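Local coordinates for protein chlamydomonas reinhardtii THB1 (Chlamydomonas reinhardtii, PDB 6CII) that binds a single heme as a group I truncated hemoglobin and probably binds oxygen, the iron here carrying cyanide, at residues R78-Q83 / P123-T128. Numbering follows the deposited sequence. Where two conformers were deposited one is given.
With HEM (protoporphyrin IX containing Fe), chain B.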
loop_
_atom_site.group_PDB
_atom_site.type_symbol
_atom_site.label_atom_id
_atom_site.label_comp_id
_atom_site.label_asym_id
_atom_site.label_seq_id
_atom_site.Cartn_x
_atom_site.Cartn_y
_atom_site.Cartn_z
ATOM N N ARG A 78 -1.685 17.143 -2.401
ATOM C CA ARG A 78 -2.753 17.763 -3.177
ATOM C C ARG A 78 -4.079 17.063 -2.930
ATOM O O ARG A 78 -5.135 17.704 -2.974
ATOM C CB ARG A 78 -2.404 17.750 -4.664
ATOM C CG ARG A 78 -2.057 16.379 -5.217
ATOM C CD ARG A 78 -1.341 16.517 -6.540
ATOM N NE ARG A 78 -1.300 15.244 -7.245
ATOM C CZ ARG A 78 -0.337 14.342 -7.110
ATOM N NH1 ARG A 78 0.678 14.572 -6.296
ATOM N NH2 ARG A 78 -0.385 13.210 -7.798
ATOM N N LEU A 79 -4.043 15.761 -2.668
ATOM C CA LEU A 79 -5.276 15.026 -2.444
ATOM C C LEU A 79 -5.929 15.460 -1.145
ATOM O O LEU A 79 -7.161 15.570 -1.062
ATOM C CB LEU A 79 -4.967 13.535 -2.385
ATOM C CG LEU A 79 -4.495 12.905 -3.687
ATOM C CD1 LEU A 79 -3.818 11.549 -3.404
ATOM C CD2 LEU A 79 -5.706 12.699 -4.549
ATOM N N ILE A 80 -5.109 15.686 -0.121
ATOM C CA ILE A 80 -5.611 16.098 1.188
ATOM C C ILE A 80 -6.082 17.547 1.142
ATOM O O ILE A 80 -7.138 17.884 1.690
ATOM C CB ILE A 80 -4.503 15.890 2.234
ATOM C CG1 ILE A 80 -4.162 14.409 2.364
ATOM C CG2 ILE A 80 -4.932 16.410 3.581
ATOM C CD1 ILE A 80 -2.781 14.176 2.889
ATOM N N ARG A 81 -5.321 18.420 0.470
ATOM C CA ARG A 81 -5.642 19.845 0.489
ATOM C C ARG A 81 -6.816 20.195 -0.417
ATOM O O ARG A 81 -7.601 21.104 -0.089
ATOM C CB ARG A 81 -4.410 20.663 0.095
ATOM C CG ARG A 81 -3.298 20.609 1.139
ATOM C CD ARG A 81 -2.301 21.733 0.933
ATOM N NE ARG A 81 -1.297 21.823 1.990
ATOM C CZ ARG A 81 -0.148 22.483 1.861
ATOM N NH1 ARG A 81 0.139 23.089 0.717
ATOM N NH2 ARG A 81 0.718 22.531 2.864
ATOM N N GLU A 82 -6.969 19.499 -1.545
ATOM C CA GLU A 82 -7.971 19.874 -2.531
ATOM C C GLU A 82 -9.046 18.835 -2.800
ATOM O O GLU A 82 -10.109 19.213 -3.306
ATOM C CB GLU A 82 -7.300 20.226 -3.871
ATOM C CG GLU A 82 -6.354 21.420 -3.782
ATOM C CD GLU A 82 -7.109 22.737 -3.723
ATOM O OE1 GLU A 82 -8.152 22.859 -4.403
ATOM O OE2 GLU A 82 -6.680 23.646 -2.983
ATOM N N GLN A 83 -8.828 17.558 -2.489
ATOM C CA GLN A 83 -9.822 16.537 -2.802
ATOM C C GLN A 83 -10.448 15.880 -1.582
ATOM O O GLN A 83 -11.138 14.867 -1.727
ATOM C CB GLN A 83 -9.210 15.462 -3.697
ATOM C CG GLN A 83 -8.878 16.011 -5.043
ATOM C CD GLN A 83 -7.938 15.113 -5.808
ATOM O OE1 GLN A 83 -6.755 15.399 -5.909
ATOM N NE2 GLN A 83 -8.452 14.017 -6.317
ATOM N N PRO A 123 1.646 9.095 9.428
ATOM C CA PRO A 123 2.179 10.457 9.625
ATOM C C PRO A 123 2.913 10.965 8.413
ATOM O O PRO A 123 2.878 12.170 8.136
ATOM C CB PRO A 123 3.140 10.311 10.817
ATOM C CG PRO A 123 2.894 8.974 11.382
ATOM C CD PRO A 123 2.239 8.130 10.371
ATOM N N LEU A 124 3.600 10.076 7.692
ATOM C CA LEU A 124 4.280 10.483 6.470
ATOM C C LEU A 124 3.281 11.008 5.462
ATOM O O LEU A 124 3.486 12.067 4.863
ATOM C CB LEU A 124 5.060 9.309 5.878
ATOM C CG LEU A 124 6.128 8.793 6.859
ATOM C CD1 LEU A 124 6.968 7.675 6.258
ATOM C CD2 LEU A 124 7.010 9.947 7.352
ATOM N N ILE A 125 2.182 10.280 5.274
ATOM C CA ILE A 125 1.215 10.655 4.244
ATOM C C ILE A 125 0.537 11.978 4.588
ATOM O O ILE A 125 0.363 12.840 3.716
ATOM C CB ILE A 125 0.187 9.527 4.040
ATOM C CG1 ILE A 125 0.768 8.399 3.184
ATOM C CG2 ILE A 125 -1.078 10.074 3.412
ATOM C CD1 ILE A 125 0.010 7.117 3.342
ATOM N N PHE A 126 0.141 12.174 5.848
ATOM C CA PHE A 126 -0.631 13.355 6.225
ATOM C C PHE A 126 0.237 14.486 6.742
ATOM O O PHE A 126 -0.300 15.496 7.214
ATOM C CB PHE A 126 -1.699 12.996 7.273
ATOM C CG PHE A 126 -2.821 12.159 6.713
ATOM C CD1 PHE A 126 -2.809 10.781 6.848
ATOM C CD2 PHE A 126 -3.832 12.745 5.963
ATOM C CE1 PHE A 126 -3.820 10.015 6.314
ATOM C CE2 PHE A 126 -4.864 11.971 5.430
ATOM C CZ PHE A 126 -4.843 10.609 5.594
ATOM N N GLY A 127 1.558 14.345 6.659
ATOM C CA GLY A 127 2.439 15.401 7.126
ATOM C C GLY A 127 2.230 15.761 8.575
ATOM O O GLY A 127 2.394 16.928 8.952
ATOM N N THR A 128 1.865 14.788 9.399
ATOM C CA THR A 128 1.662 15.024 10.820
ATOM C C THR A 128 2.996 15.063 11.570
ATOM O O THR A 128 4.066 15.088 10.962
ATOM C CB THR A 128 0.751 13.942 11.441
ATOM O OG1 THR A 128 -0.539 13.983 10.814
ATOM C CG2 THR A 128 0.592 14.161 12.941
HETATM C CHA HEM B . -0.334 7.765 -4.980
HETATM C CHB HEM B . 1.083 4.914 -1.265
HETATM C CHC HEM B . -3.131 5.964 1.074
HETATM C CHD HEM B . -4.853 7.980 -3.100
HETATM C C1A HEM B . 0.384 6.940 -4.145
HETATM C C2A HEM B . 1.698 6.426 -4.446
HETATM C C3A HEM B . 2.075 5.643 -3.437
HETATM C C4A HEM B . 1.034 5.601 -2.454
HETATM C CMA HEM B . 3.391 4.852 -3.269
HETATM C CAA HEM B . 2.474 6.791 -5.734
HETATM C CBA HEM B . 3.214 8.109 -5.461
HETATM C CGA HEM B . 4.150 8.412 -6.596
HETATM O O1A HEM B . 5.310 7.941 -6.530
HETATM O O2A HEM B . 3.726 9.096 -7.561
HETATM C C1B HEM B . 0.042 4.956 -0.351
HETATM C C2B HEM B . 0.018 4.200 0.868
HETATM C C3B HEM B . -1.116 4.461 1.520
HETATM C C4B HEM B . -1.891 5.412 0.739
HETATM C CMB HEM B . 1.150 3.254 1.321
HETATM C CAB HEM B . -1.465 3.821 2.876
HETATM C CBB HEM B . -2.716 3.668 3.295
HETATM C C1C HEM B . -3.928 6.588 0.128
HETATM C C2C HEM B . -5.284 7.060 0.338
HETATM C C3C HEM B . -5.732 7.616 -0.806
HETATM C C4C HEM B . -4.701 7.497 -1.809
HETATM C CMC HEM B . -6.002 6.947 1.705
HETATM C CAC HEM B . -7.111 8.256 -1.129
HETATM C CBC HEM B . -8.201 7.615 -0.737
HETATM C C1D HEM B . -3.750 8.026 -3.947
HETATM C C2D HEM B . -3.831 8.516 -5.291
HETATM C C3D HEM B . -2.597 8.473 -5.838
HETATM C C4D HEM B . -1.689 7.963 -4.846
HETATM C CMD HEM B . -5.141 8.984 -5.967
HETATM C CAD HEM B . -2.232 8.901 -7.271
HETATM C CBD HEM B . -2.160 10.427 -7.341
HETATM C CGD HEM B . -1.832 10.850 -8.757
HETATM O O1D HEM B . -2.550 11.727 -9.300
HETATM O O2D HEM B . -0.850 10.316 -9.334
HETATM N NA HEM B . 0.026 6.414 -2.915
HETATM N NB HEM B . -1.155 5.683 -0.409
HETATM N NC HEM B . -3.588 6.907 -1.196
HETATM N ND HEM B . -2.418 7.686 -3.701
HETATM FE FE HEM B . -1.759 6.679 -2.078
#
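I80 makes the contact between the ends of helices 72-82 and 108-126, mainly through CD1. This methyl lies 3.5 Å from CD2 of F126 and equally close to the backbone carbonyl O of I125, and CG1 of I80 is 4.0 Å from CE2 of the F126 ring. The two side chains cross at about a right angle, and the methyl approaches the ring obliquely. With CG1 anti to the carbonyl carbon (chi1 -64°), the longer branch of I80 extends toward the second helix. Replacing I80 by alanine removes both CG1 and CD1 and would probably leave this flank of the F126 ring without its neighbour and open a gap between the helix ends. In the 2-on-2 globin fold these helices border the proximal side of the heme, and helix 72-82 supplies the axial ligand H76. The residues flanking I80 and F126 turn to the porphyrin: I125 CD1 rests 3.4 Å from HEM C3B, and L79 CD1 sits 3.6 Å from HEM C1D. In one of two modelled conformers R78 brings NH2 near a heme propionate, a contact that is less certain. F126 is held in turn by I125 CG2 over one face, 3.9 Å above the ring plane and offset toward the rim, and by stacking with H87. G127, with positive phi, forms a Schellman motif after the last helical turn, while M85 touches L79, I80, I125 and F126.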